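Local coordinates for protein histidine--tRNA ligase (Staphylococcus aureus, PDB 1QE0) that catalyses the ATP-dependent attachment of L-histidine to tRNA(His), releasing AMP and diphosphate, as a homodimeric class II aminoacyl-tRNA synthetase, at residues A[135-140]-A[232-237]; A[169-174]-A[226-231]; A[273-278]-A[317-322]; A[28-33]-A[148-153]; A[335-340]-A[366-371]. All coordinates share one frame; numbering follows the deposited sequence.

How the contacts relate
Four contacts belong to the class II catalytic part and one to the anticodon-binding domain. Contacts 1 and 4 both use helix 137-153, one near its start and the other near its end, with centres about 21 Å apart, and both touch the second subunit. Contact 2 adjoins contact 1 in sequence, is nested in the loop that contact 1 closes, and has its centre about 14 Å away. Contact 3, between the loop 273-278 and the end of helix 310-319, approaches contact 4 to about 6 Å between nearest atoms. Contact 5 is remote, its centre about 46 Å from that of contact 3 and 77 Å from that of contact 2. The enzyme is in its apo form, so no bound substrate marks the active site.

Contact 1: residues A[135-140]-A[232-237]; sequences ENPSVD and KAYYEQ
Asp140 OD2 is gripped twice: Tyr234 OH donates to it over 2.7 Å, and Arg288 forms a salt bridge with the same oxygen. The phenol meets this oxygen from above the carboxylate plane, which is turned 56° from the ring. Tyr234 reaches across with CG anti to its backbone N (chi1 -172°), so its hydroxyl ends beside the turn that starts the other helix. Over one ring face sits Pro137, its CD 3.6 Å from the centroid of the Tyr234 ring in a CH-pi contact, while Glu135 CG approaches the ring edge, 3.4 Å from Tyr234 CE2. The ring is also stacked with His264. One turn along, Gln237 CG lies 3.4 Å from Pro137 CB. Asn136 OD1 accepts from both the backbone N and the hydroxyl of Ser138, a side-chain N-cap. The contact thus sets the capped start of helix 137-153, just after the motif 2 strands of the class II core, against the first turns of helix 231-245.

Contact 2: residues A[169-174]-A[226-231]; sequences MASRKE and FLNEES
The first turn of helix 169-183 lies against an irregular connector leading into helix 231-245, and the CA atoms of Ser171 and Leu227 come within 5.2 Å of each other. Ser171 OG is the meeting point. Held anti to its carbonyl carbon (chi1 -58°), it accepts a weak, bent bond from Asn228 N at 2.8 Å, and Asn228 ND2 is 2.6 Å from the same oxygen. The Asn228 side chain takes the crowded position between backbone N and carbonyl carbon (chi1 55°), which carries the amide forward over the following residues, so that OD1 faces the backbone N atoms of Glu230 and Ser231. Asn228 OD1 accepts an almost straight bond from Ser231 N at 2.9 Å (171°) and a weak one from Glu230 N, a capping arrangement ahead of helix 231-245. The intervening residues, which include the Cys191-Cys194 disulfide, are consistent with the insertion that histidyl-tRNA synthetases carry between class II motifs 2 and 3; the contact probably lies near its base. Farther along the helix, Glu174 O lies 3.6 Å from Phe226 CE1, and the Glu174 side chain runs obliquely past the ring with OE2 4.0 Å from Phe226 CD1. Phe226 also packs edge-to-face with Tyr175.

Contact 3: residues A[273-278]-A[317-322]; sequences NPNYDG and LEEEGI
Glu319 projects from the last turn of helix 310-319 into the loop 273-278 and is met by three side chains at different attitudes. The Asn273 side chain crosses it at about a right angle, Asn273 OD1 lying 3.6 Å from Glu319 CB. Tyr276 runs across it obliquely, with the carboxylate nearly perpendicular to the ring (86°) and Glu319 CG 3.5 Å from Tyr276 OH. Bent at chi2 (-66°), Glu319 brings its OE1 to 3.9 Å from Asn275 CB. Asn273 and Glu320 instead slide past each other in opposite directions. Asn273 ND2 donates to Glu320 OE2 over 3.1 Å, close to the amide plane and onto the anti lone pair. At the other end of that amide, Asn273 OD1 accepts from Asn275 N at 3.2 Å, an Asx turn, so both ends fix its rotation. A Schellman motif with Gly321 at positive phi ends the helix. Since Glu320 OE1 accepts from Lys157 N, the carboxylate bridges two loops, and its anionic charge would probably polarise the Asn273 amide.

Contact 4: residues A[28-33]-A[148-153]; sequences ELMTFY and MHIYQS
Leu29 and His149 have the most surface covered here, followed by Ile150, where the helical segments 28-33 and 148-153 run roughly antiparallel, at 145°, their axes 11.0 Å apart at closest approach. Leu29 divides its methyls: CD1 lies over one face of the imidazole, 4.1 Å from His149 CE1, while CD2 reaches 3.4 Å from Ser153 OG and also touches the Ile150 backbone. Ser153 OG itself donates to Ile150 O within its own helix and accepts from Gln25. The imidazole extends with CG anti to the backbone N (chi1 -166°) and meets Tyr33 at its edge, where Tyr33 OH and His149 ND1 share a hydrogen bond at 2.5 Å that either could donate. The two rings meet rim to rim, neither over the other's face, so the bond rather than stacking sets their relation. Ile150 is touched by Met30, whose curled chain brings CE 4.3 Å from Ile150 CD1. Helix 13-33, consistent with class II motif 1, thus packs on helix 137-153, whose Ile150 rests on strand 302-309, while His149 stacks on His354 of the second subunit and Phe32 O accepts from Arg353 of that subunit.

Contact 5: residues A[335-340]-A[366-371]; sequences VTMGDQ and RKIKGQ
Gln371 lays its amide against Val335, OE1 coming 3.2 Å from Val335 CG1 as the two chains cross obliquely. Fully extended beyond CG (chi2 180°), the glutamine carries its amide from the first turn of helix 368-377 to the end of strand 332-336. Gln371 OE1 accepts from Thr336 N at 3.1 Å, in the carbonyl plane and on a lone pair. Gln371 NE2 donates to Arg366 O at 2.9 Å, nearly straight (164°) and within the amide plane, so bonds at both ends set the rotation of the amide. Beside it, Met337 bends back at chi2 and chi3 to place CE 3.5 Å from Ile368 CG1, the two chains crossing at about a right angle. Val335 pairs through its backbone with strand 382-386, the parallel neighbour reached by way of helix 368-377 in the anticodon-binding domain. With the amide buried, its two hydrogen bonds satisfy backbone groups of both segments, while the hydrophobic touches of Val335, Met337 and Ile368 flank this polar link between strand and helix.

Contact 1: residues A[135-140]-A[232-237]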
# COMPACT_ATOMS: atom_id res chain seq x y z
N GLU A 135 -21.13 -8.98 -16.21
CA GLU A 135 -21.21 -8.06 -17.35
C GLU A 135 -22.46 -7.23 -17.19
O GLU A 135 -23.56 -7.74 -17.33
CB GLU A 135 -21.27 -8.81 -18.67
CG GLU A 135 -21.25 -7.90 -19.87
CD GLU A 135 -20.93 -8.67 -21.11
OE1 GLU A 135 -21.87 -9.29 -21.65
OE2 GLU A 135 -19.72 -8.70 -21.52
N ASN A 136 -22.31 -5.93 -16.99
CA ASN A 136 -23.49 -5.14 -16.74
C ASN A 136 -23.14 -3.66 -16.79
O ASN A 136 -22.23 -3.21 -16.11
CB ASN A 136 -24.02 -5.54 -15.35
CG ASN A 136 -25.13 -4.65 -14.83
OD1 ASN A 136 -25.46 -3.63 -15.41
ND2 ASN A 136 -25.68 -5.02 -13.70
N PRO A 137 -23.83 -2.90 -17.64
CA PRO A 137 -23.61 -1.47 -17.78
C PRO A 137 -23.45 -0.77 -16.44
O PRO A 137 -22.55 0.02 -16.27
CB PRO A 137 -24.88 -1.00 -18.47
CG PRO A 137 -25.14 -2.13 -19.42
CD PRO A 137 -24.79 -3.38 -18.65
N SER A 138 -24.29 -1.09 -15.47
CA SER A 138 -24.19 -0.43 -14.19
C SER A 138 -22.86 -0.70 -13.52
O SER A 138 -22.43 0.10 -12.71
CB SER A 138 -25.33 -0.85 -13.29
OG SER A 138 -25.28 -2.25 -13.09
N VAL A 139 -22.21 -1.81 -13.85
CA VAL A 139 -20.89 -2.13 -13.25
C VAL A 139 -19.84 -1.23 -13.87
O VAL A 139 -18.99 -0.66 -13.18
CB VAL A 139 -20.44 -3.59 -13.51
CG1 VAL A 139 -19.16 -3.85 -12.75
CG2 VAL A 139 -21.50 -4.55 -13.07
N ASP A 140 -19.89 -1.15 -15.19
CA ASP A 140 -19.01 -0.32 -15.98
C ASP A 140 -19.10 1.09 -15.43
O ASP A 140 -18.08 1.69 -15.09
CB ASP A 140 -19.48 -0.30 -17.43
CG ASP A 140 -19.11 -1.54 -18.17
OD1 ASP A 140 -18.63 -1.41 -19.31
OD2 ASP A 140 -19.27 -2.65 -17.63
N LYS A 232 -24.61 -2.14 -28.98
CA LYS A 232 -24.89 -0.72 -29.17
C LYS A 232 -25.80 -0.17 -28.10
O LYS A 232 -25.94 1.04 -28.02
CB LYS A 232 -25.53 -0.47 -30.55
CG LYS A 232 -25.58 0.98 -30.99
CD LYS A 232 -25.65 1.08 -32.53
CE LYS A 232 -26.93 0.42 -33.10
NZ LYS A 232 -27.10 0.56 -34.59
N ALA A 233 -26.44 -1.05 -27.34
CA ALA A 233 -27.33 -0.64 -26.26
C ALA A 233 -26.62 -0.73 -24.93
O ALA A 233 -27.01 -0.06 -23.98
CB ALA A 233 -28.55 -1.49 -26.23
N TYR A 234 -25.62 -1.61 -24.85
CA TYR A 234 -24.84 -1.71 -23.62
C TYR A 234 -24.12 -0.37 -23.53
O TYR A 234 -24.26 0.37 -22.55
CB TYR A 234 -23.82 -2.85 -23.73
CG TYR A 234 -23.09 -3.18 -22.45
CD1 TYR A 234 -22.44 -2.20 -21.69
CD2 TYR A 234 -23.02 -4.48 -22.01
CE1 TYR A 234 -21.75 -2.52 -20.54
CE2 TYR A 234 -22.35 -4.81 -20.85
CZ TYR A 234 -21.72 -3.84 -20.12
OH TYR A 234 -21.11 -4.21 -18.95
N TYR A 235 -23.42 -0.02 -24.62
CA TYR A 235 -22.67 1.21 -24.72
C TYR A 235 -23.57 2.40 -24.47
O TYR A 235 -23.17 3.35 -23.79
CB TYR A 235 -22.00 1.32 -26.09
CG TYR A 235 -21.19 2.59 -26.27
CD1 TYR A 235 -21.29 3.35 -27.44
CD2 TYR A 235 -20.29 3.04 -25.28
CE1 TYR A 235 -20.54 4.50 -27.62
CE2 TYR A 235 -19.54 4.19 -25.47
CZ TYR A 235 -19.66 4.90 -26.64
OH TYR A 235 -18.84 5.97 -26.84
N GLU A 236 -24.78 2.37 -25.03
CA GLU A 236 -25.67 3.50 -24.81
C GLU A 236 -26.09 3.57 -23.36
O GLU A 236 -26.39 4.64 -22.87
CB GLU A 236 -26.93 3.47 -25.70
CG GLU A 236 -26.75 3.39 -27.22
CD GLU A 236 -25.79 4.41 -27.85
OE1 GLU A 236 -24.81 3.96 -28.51
OE2 GLU A 236 -26.05 5.64 -27.73
N GLN A 237 -26.16 2.43 -22.67
CA GLN A 237 -26.53 2.41 -21.26
C GLN A 237 -25.38 2.95 -20.42
O GLN A 237 -25.61 3.74 -19.50
CB GLN A 237 -26.91 1.02 -20.80
CG GLN A 237 -27.48 1.00 -19.39
CD GLN A 237 -28.57 2.05 -19.21
OE1 GLN A 237 -28.54 2.84 -18.27
NE2 GLN A 237 -29.51 2.08 -20.14

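Contact 2: residues A[169-174]-A[226-231]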
# COMPACT_ATOMS: atom_id res chain seq x y z
N MET A 169 -18.41 -10.20 -28.61
CA MET A 169 -17.69 -11.24 -29.36
C MET A 169 -18.28 -11.43 -30.76
O MET A 169 -17.57 -11.82 -31.70
CB MET A 169 -17.74 -12.58 -28.61
CG MET A 169 -16.76 -12.77 -27.45
SD MET A 169 -16.55 -14.57 -27.01
CE MET A 169 -14.71 -14.63 -26.55
N ALA A 170 -19.59 -11.20 -30.89
CA ALA A 170 -20.32 -11.32 -32.16
C ALA A 170 -19.84 -10.24 -33.12
O ALA A 170 -19.25 -10.52 -34.17
CB ALA A 170 -21.80 -11.16 -31.91
N SER A 171 -20.08 -8.99 -32.74
CA SER A 171 -19.67 -7.85 -33.53
C SER A 171 -18.22 -8.01 -33.95
O SER A 171 -17.89 -7.83 -35.10
CB SER A 171 -19.82 -6.59 -32.69
OG SER A 171 -21.17 -6.44 -32.27
N ARG A 172 -17.37 -8.41 -33.03
CA ARG A 172 -15.98 -8.56 -33.38
C ARG A 172 -15.77 -9.66 -34.41
O ARG A 172 -14.92 -9.53 -35.30
CB ARG A 172 -15.13 -8.81 -32.14
CG ARG A 172 -13.67 -8.80 -32.46
CD ARG A 172 -12.87 -9.25 -31.29
NE ARG A 172 -12.14 -8.15 -30.68
CZ ARG A 172 -12.59 -7.40 -29.68
NH1 ARG A 172 -11.80 -6.42 -29.21
NH2 ARG A 172 -13.79 -7.62 -29.14
N LYS A 173 -16.56 -10.73 -34.33
CA LYS A 173 -16.43 -11.81 -35.29
C LYS A 173 -16.79 -11.30 -36.67
O LYS A 173 -16.02 -11.48 -37.61
CB LYS A 173 -17.30 -12.99 -34.87
CG LYS A 173 -17.66 -13.98 -35.98
CD LYS A 173 -19.08 -13.71 -36.53
CE LYS A 173 -19.62 -14.89 -37.32
NZ LYS A 173 -18.71 -15.28 -38.43
N GLU A 174 -17.94 -10.63 -36.79
CA GLU A 174 -18.36 -10.09 -38.08
C GLU A 174 -17.52 -8.91 -38.55
O GLU A 174 -17.57 -8.56 -39.72
CB GLU A 174 -19.85 -9.70 -38.07
CG GLU A 174 -20.22 -8.58 -37.10
CD GLU A 174 -21.54 -7.88 -37.43
OE1 GLU A 174 -22.34 -7.62 -36.50
OE2 GLU A 174 -21.75 -7.55 -38.63
N PHE A 226 -19.29 -1.93 -36.37
CA PHE A 226 -19.76 -3.30 -36.31
C PHE A 226 -20.44 -3.68 -35.01
O PHE A 226 -20.67 -4.85 -34.73
CB PHE A 226 -18.59 -4.24 -36.59
CG PHE A 226 -18.14 -4.20 -38.00
CD1 PHE A 226 -18.58 -5.15 -38.90
CD2 PHE A 226 -17.37 -3.15 -38.46
CE1 PHE A 226 -18.27 -5.05 -40.24
CE2 PHE A 226 -17.06 -3.03 -39.80
CZ PHE A 226 -17.52 -3.99 -40.69
N LEU A 227 -20.80 -2.69 -34.22
CA LEU A 227 -21.46 -3.01 -32.98
C LEU A 227 -22.81 -3.57 -33.42
O LEU A 227 -23.38 -3.10 -34.40
CB LEU A 227 -21.66 -1.77 -32.10
CG LEU A 227 -20.49 -0.85 -31.78
CD1 LEU A 227 -20.65 -0.37 -30.35
CD2 LEU A 227 -19.16 -1.56 -31.95
N ASN A 228 -23.26 -4.64 -32.78
CA ASN A 228 -24.55 -5.19 -33.15
C ASN A 228 -25.64 -4.33 -32.52
O ASN A 228 -25.44 -3.15 -32.30
CB ASN A 228 -24.67 -6.69 -32.79
CG ASN A 228 -24.40 -6.97 -31.34
OD1 ASN A 228 -25.21 -6.67 -30.47
ND2 ASN A 228 -23.24 -7.53 -31.07
N GLU A 229 -26.79 -4.91 -32.20
CA GLU A 229 -27.85 -4.12 -31.61
C GLU A 229 -27.74 -4.09 -30.09
O GLU A 229 -27.95 -3.05 -29.46
CB GLU A 229 -29.22 -4.64 -32.05
CG GLU A 229 -30.27 -3.55 -32.31
CD GLU A 229 -30.39 -3.15 -33.79
OE1 GLU A 229 -29.45 -2.51 -34.33
OE2 GLU A 229 -31.44 -3.47 -34.39
N GLU A 230 -27.36 -5.24 -29.52
CA GLU A 230 -27.19 -5.41 -28.07
C GLU A 230 -25.98 -4.61 -27.58
O GLU A 230 -26.04 -3.92 -26.56
CB GLU A 230 -26.95 -6.89 -27.74
CG GLU A 230 -28.16 -7.83 -27.88
CD GLU A 230 -29.22 -7.72 -26.75
OE1 GLU A 230 -30.27 -8.39 -26.89
OE2 GLU A 230 -29.01 -6.99 -25.73
N SER A 231 -24.87 -4.78 -28.29
CA SER A 231 -23.62 -4.10 -27.97
C SER A 231 -23.82 -2.59 -28.01
O SER A 231 -23.25 -1.84 -27.19
CB SER A 231 -22.56 -4.48 -29.00
OG SER A 231 -22.58 -5.87 -29.29

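Contact 3: residues A[273-278]-A[317-322]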
# COMPACT_ATOMS: atom_id res chain seq x y z
N ASN A 273 -2.32 19.04 -19.63
CA ASN A 273 -1.34 19.84 -18.92
C ASN A 273 -0.16 20.20 -19.81
O ASN A 273 0.68 19.35 -20.12
CB ASN A 273 -0.87 19.15 -17.64
CG ASN A 273 -0.22 20.13 -16.67
OD1 ASN A 273 0.87 20.65 -16.95
ND2 ASN A 273 -0.91 20.41 -15.55
N PRO A 274 -0.05 21.49 -20.18
CA PRO A 274 0.97 22.12 -21.03
C PRO A 274 2.44 21.81 -20.72
O PRO A 274 3.29 21.84 -21.62
CB PRO A 274 0.66 23.62 -20.88
CG PRO A 274 0.06 23.71 -19.52
CD PRO A 274 -0.89 22.53 -19.57
N ASN A 275 2.74 21.49 -19.46
CA ASN A 275 4.11 21.16 -19.10
C ASN A 275 4.39 19.68 -19.35
O ASN A 275 5.30 19.11 -18.74
CB ASN A 275 4.37 21.52 -17.65
CG ASN A 275 4.00 22.96 -17.34
OD1 ASN A 275 4.14 23.85 -18.19
ND2 ASN A 275 3.50 23.19 -16.13
N TYR A 276 3.65 19.10 -20.28
CA TYR A 276 3.76 17.69 -20.64
C TYR A 276 4.31 17.48 -22.05
O TYR A 276 4.19 18.35 -22.90
CB TYR A 276 2.40 17.04 -20.53
CG TYR A 276 2.13 16.58 -19.14
CD1 TYR A 276 3.14 16.01 -18.39
CD2 TYR A 276 0.86 16.69 -18.58
CE1 TYR A 276 2.92 15.54 -17.11
CE2 TYR A 276 0.61 16.22 -17.28
CZ TYR A 276 1.66 15.65 -16.55
OH TYR A 276 1.48 15.15 -15.28
N ASP A 277 4.94 16.32 -22.28
CA ASP A 277 5.47 16.01 -23.60
C ASP A 277 4.25 15.91 -24.51
O ASP A 277 3.54 14.91 -24.51
CB ASP A 277 6.25 14.68 -23.60
CG ASP A 277 6.99 14.41 -24.92
OD1 ASP A 277 6.82 15.17 -25.92
OD2 ASP A 277 7.76 13.41 -24.94
N GLY A 278 3.98 17.00 -25.23
CA GLY A 278 2.82 17.01 -26.10
C GLY A 278 1.61 17.56 -25.38
O GLY A 278 0.50 17.46 -25.87
N LEU A 317 -0.12 15.83 -9.78
CA LEU A 317 -0.34 16.78 -8.70
C LEU A 317 0.71 17.89 -8.79
O LEU A 317 0.40 19.07 -8.60
CB LEU A 317 -0.26 16.11 -7.32
CG LEU A 317 -1.43 15.39 -6.63
CD1 LEU A 317 -2.77 15.97 -7.03
CD2 LEU A 317 -1.41 13.93 -6.93
N GLU A 318 1.94 17.50 -9.11
CA GLU A 318 3.05 18.42 -9.25
C GLU A 318 2.72 19.46 -10.32
O GLU A 318 2.61 20.66 -10.01
CB GLU A 318 4.29 17.64 -9.68
CG GLU A 318 5.53 17.84 -8.85
CD GLU A 318 6.74 17.18 -9.50
OE1 GLU A 318 7.33 17.79 -10.43
OE2 GLU A 318 7.07 16.03 -9.12
N GLU A 319 2.53 18.99 -11.56
CA GLU A 319 2.23 19.87 -12.69
C GLU A 319 1.03 20.78 -12.46
O GLU A 319 1.00 21.88 -12.98
CB GLU A 319 2.00 19.08 -13.97
CG GLU A 319 3.08 18.10 -14.36
CD GLU A 319 4.41 18.73 -14.72
OE1 GLU A 319 4.74 19.81 -14.19
OE2 GLU A 319 5.17 18.14 -15.53
N GLU A 320 0.03 20.28 -11.73
CA GLU A 320 -1.16 21.07 -11.45
C GLU A 320 -0.89 21.97 -10.27
O GLU A 320 -1.73 22.77 -9.87
CB GLU A 320 -2.36 20.16 -11.15
CG GLU A 320 -2.77 19.25 -12.31
CD GLU A 320 -3.96 19.77 -13.14
OE1 GLU A 320 -5.10 19.82 -12.59
OE2 GLU A 320 -3.74 20.09 -14.34
N GLY A 321 0.29 21.83 -9.68
CA GLY A 321 0.65 22.64 -8.55
C GLY A 321 -0.21 22.31 -7.36
O GLY A 321 -0.85 23.18 -6.78
N ILE A 322 -0.24 21.04 -7.00
CA ILE A 322 -1.05 20.63 -5.86
C ILE A 322 -0.18 20.08 -4.72
O ILE A 322 0.89 19.47 -4.93
CB ILE A 322 -2.15 19.64 -6.29
CG1 ILE A 322 -3.03 20.32 -7.36
CG2 ILE A 322 -2.94 19.15 -5.08
CD1 ILE A 322 -4.28 19.58 -7.74

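Contact 4: residues A[28-33]-A[148-153]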
# COMPACT_ATOMS: atom_id res chain seq x y z
N GLU A 28 -9.11 3.81 1.24
CA GLU A 28 -10.38 4.33 1.76
C GLU A 28 -11.43 4.38 0.70
O GLU A 28 -12.55 3.96 0.92
CB GLU A 28 -10.22 5.72 2.31
CG GLU A 28 -9.26 5.81 3.46
CD GLU A 28 -9.23 7.20 4.05
OE1 GLU A 28 -10.14 8.01 3.73
OE2 GLU A 28 -8.29 7.46 4.85
N LEU A 29 -11.09 4.97 -0.44
CA LEU A 29 -12.02 5.05 -1.56
C LEU A 29 -12.51 3.63 -1.90
O LEU A 29 -13.71 3.43 -2.11
CB LEU A 29 -11.34 5.68 -2.79
CG LEU A 29 -11.41 7.16 -3.19
CD1 LEU A 29 -12.06 7.97 -2.14
CD2 LEU A 29 -10.03 7.69 -3.49
N MET A 30 -11.62 2.63 -1.90
CA MET A 30 -12.02 1.26 -2.24
C MET A 30 -13.03 0.72 -1.24
O MET A 30 -13.86 -0.14 -1.55
CB MET A 30 -10.81 0.31 -2.32
CG MET A 30 -9.82 0.68 -3.40
SD MET A 30 -10.53 0.82 -5.04
CE MET A 30 -10.79 2.56 -5.06
N THR A 31 -12.96 1.25 -0.04
CA THR A 31 -13.85 0.88 1.03
C THR A 31 -15.30 1.28 0.69
O THR A 31 -16.23 0.50 0.84
CB THR A 31 -13.30 1.53 2.28
OG1 THR A 31 -12.47 0.59 2.94
CG2 THR A 31 -14.36 2.04 3.18
N PHE A 32 -15.45 2.47 0.12
CA PHE A 32 -16.75 3.01 -0.26
C PHE A 32 -17.31 2.22 -1.43
O PHE A 32 -18.52 2.05 -1.56
CB PHE A 32 -16.62 4.49 -0.66
CG PHE A 32 -15.92 5.34 0.34
CD1 PHE A 32 -15.34 6.52 -0.05
CD2 PHE A 32 -15.80 4.95 1.67
CE1 PHE A 32 -14.64 7.31 0.89
CE2 PHE A 32 -15.10 5.74 2.60
CZ PHE A 32 -14.52 6.91 2.20
N TYR A 33 -16.43 1.78 -2.32
CA TYR A 33 -16.85 1.03 -3.51
C TYR A 33 -16.93 -0.44 -3.23
O TYR A 33 -17.43 -1.20 -4.06
CB TYR A 33 -15.87 1.27 -4.64
CG TYR A 33 -15.93 2.66 -5.16
CD1 TYR A 33 -16.69 2.95 -6.30
CD2 TYR A 33 -15.31 3.73 -4.49
CE1 TYR A 33 -16.85 4.25 -6.75
CE2 TYR A 33 -15.45 5.05 -4.93
CZ TYR A 33 -16.24 5.30 -6.06
OH TYR A 33 -16.55 6.57 -6.44
N MET A 148 -12.88 8.31 -11.98
CA MET A 148 -13.02 9.76 -11.95
C MET A 148 -12.89 10.23 -10.52
O MET A 148 -12.21 11.23 -10.21
CB MET A 148 -14.39 10.15 -12.48
CG MET A 148 -14.38 11.47 -13.16
SD MET A 148 -13.52 11.33 -14.71
CE MET A 148 -14.32 12.62 -15.58
N HIS A 149 -13.54 9.50 -9.62
CA HIS A 149 -13.52 9.82 -8.22
C HIS A 149 -12.08 9.82 -7.69
O HIS A 149 -11.65 10.77 -7.03
CB HIS A 149 -14.40 8.84 -7.46
CG HIS A 149 -14.74 9.24 -6.07
ND1 HIS A 149 -15.45 8.47 -5.20
CD2 HIS A 149 -14.43 10.37 -5.36
CE1 HIS A 149 -15.58 9.06 -4.04
NE2 HIS A 149 -14.96 10.22 -4.10
N ILE A 150 -11.31 8.77 -7.99
CA ILE A 150 -9.93 8.68 -7.49
C ILE A 150 -9.17 9.98 -7.70
O ILE A 150 -8.78 10.65 -6.73
CB ILE A 150 -9.16 7.50 -8.14
CG1 ILE A 150 -9.64 6.19 -7.53
CG2 ILE A 150 -7.65 7.67 -7.97
CD1 ILE A 150 -9.30 4.98 -8.35
N TYR A 151 -9.02 10.36 -8.97
CA TYR A 151 -8.30 11.55 -9.35
C TYR A 151 -8.92 12.84 -8.85
O TYR A 151 -8.20 13.75 -8.43
CB TYR A 151 -8.12 11.60 -10.85
CG TYR A 151 -7.22 10.53 -11.32
CD1 TYR A 151 -5.86 10.70 -11.27
CD2 TYR A 151 -7.71 9.37 -11.81
CE1 TYR A 151 -4.99 9.72 -11.72
CE2 TYR A 151 -6.86 8.37 -12.27
CZ TYR A 151 -5.50 8.56 -12.22
OH TYR A 151 -4.66 7.59 -12.71
N GLN A 152 -10.24 12.93 -8.87
CA GLN A 152 -10.84 14.15 -8.36
C GLN A 152 -10.67 14.26 -6.86
O GLN A 152 -10.63 15.34 -6.32
CB GLN A 152 -12.32 14.23 -8.71
CG GLN A 152 -12.62 14.30 -10.21
CD GLN A 152 -14.07 14.67 -10.47
OE1 GLN A 152 -14.98 14.08 -9.89
NE2 GLN A 152 -14.28 15.67 -11.32
N SER A 153 -10.50 13.14 -6.17
CA SER A 153 -10.38 13.22 -4.73
C SER A 153 -9.08 13.92 -4.33
O SER A 153 -8.94 14.41 -3.21
CB SER A 153 -10.52 11.82 -4.08
OG SER A 153 -9.46 10.92 -4.38

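Contact 5: residues A[335-340]-A[366-371]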
# COMPACT_ATOMS: atom_id res chain seq x y z
N VAL A 335 14.74 19.66 24.67
CA VAL A 335 16.08 20.24 24.81
C VAL A 335 16.42 20.06 26.27
O VAL A 335 15.68 20.54 27.13
CB VAL A 335 16.04 21.73 24.55
CG1 VAL A 335 17.42 22.34 24.84
CG2 VAL A 335 15.58 21.99 23.13
N THR A 336 17.52 19.36 26.57
CA THR A 336 17.94 19.08 27.96
C THR A 336 19.31 19.64 28.35
O THR A 336 20.22 19.73 27.51
CB THR A 336 17.96 17.59 28.22
OG1 THR A 336 18.67 16.94 27.17
CG2 THR A 336 16.55 17.05 28.28
N MET A 337 19.45 19.99 29.62
CA MET A 337 20.71 20.55 30.13
C MET A 337 21.32 19.63 31.15
O MET A 337 20.80 19.47 32.25
CB MET A 337 20.46 21.91 30.78
CG MET A 337 19.70 22.88 29.90
SD MET A 337 20.38 22.86 28.27
CE MET A 337 21.59 24.12 28.45
N GLY A 338 22.42 18.99 30.79
CA GLY A 338 23.05 18.09 31.74
C GLY A 338 22.37 16.74 31.95
O GLY A 338 21.16 16.62 31.71
N ASP A 339 23.12 15.77 32.48
CA ASP A 339 22.67 14.39 32.71
C ASP A 339 21.37 14.15 33.40
O ASP A 339 20.57 13.36 32.90
CB ASP A 339 23.74 13.59 33.44
CG ASP A 339 25.01 13.48 32.64
OD1 ASP A 339 24.93 13.14 31.43
OD2 ASP A 339 26.09 13.76 33.22
N GLN A 340 21.15 14.80 34.55
CA GLN A 340 19.91 14.62 35.31
C GLN A 340 18.70 14.91 34.44
O GLN A 340 17.86 14.05 34.25
CB GLN A 340 19.89 15.54 36.55
CG GLN A 340 18.60 15.43 37.39
CD GLN A 340 18.61 16.32 38.64
OE1 GLN A 340 18.77 15.83 39.76
NE2 GLN A 340 18.40 17.62 38.46
N ARG A 366 24.45 18.16 21.98
CA ARG A 366 24.89 19.47 21.48
C ARG A 366 24.46 20.65 22.32
O ARG A 366 23.73 20.50 23.29
CB ARG A 366 24.53 19.68 20.01
CG ARG A 366 23.22 19.15 19.56
CD ARG A 366 23.24 18.82 18.06
NE ARG A 366 22.05 18.06 17.68
CZ ARG A 366 21.80 17.51 16.50
NH1 ARG A 366 20.67 16.85 16.33
NH2 ARG A 366 22.64 17.64 15.47
N LYS A 367 24.95 21.83 21.96
CA LYS A 367 24.63 23.08 22.66
C LYS A 367 23.19 23.46 22.35
O LYS A 367 22.69 23.12 21.28
CB LYS A 367 25.53 24.20 22.13
CG LYS A 367 26.90 23.74 21.70
CD LYS A 367 27.55 24.74 20.74
CE LYS A 367 28.03 26.03 21.43
NZ LYS A 367 29.32 25.87 22.22
N ILE A 368 22.56 24.26 23.21
CA ILE A 368 21.18 24.70 23.00
C ILE A 368 20.97 25.20 21.56
O ILE A 368 19.99 24.84 20.94
CB ILE A 368 20.75 25.92 23.89
CG1 ILE A 368 21.04 25.70 25.36
CG2 ILE A 368 19.24 26.18 23.78
CD1 ILE A 368 20.49 26.87 26.18
N LYS A 369 21.84 26.05 21.04
CA LYS A 369 21.62 26.53 19.68
C LYS A 369 21.42 25.36 18.75
O LYS A 369 20.48 25.34 17.97
CB LYS A 369 22.79 27.41 19.20
CG LYS A 369 22.57 28.04 17.82
CD LYS A 369 23.70 29.03 17.43
CE LYS A 369 23.35 29.81 16.13
NZ LYS A 369 24.36 30.87 15.68
N GLY A 370 22.23 24.32 18.96
CA GLY A 370 22.21 23.11 18.14
C GLY A 370 21.01 22.23 18.36
O GLY A 370 20.53 21.53 17.45
N GLN A 371 20.54 22.20 19.60
CA GLN A 371 19.35 21.44 19.89
C GLN A 371 18.17 22.19 19.30
O GLN A 371 17.36 21.60 18.57
CB GLN A 371 19.21 21.23 21.38
CG GLN A 371 20.08 20.07 21.88
CD GLN A 371 19.94 19.87 23.33
OE1 GLN A 371 18.84 19.70 23.81
NE2 GLN A 371 21.02 19.99 24.06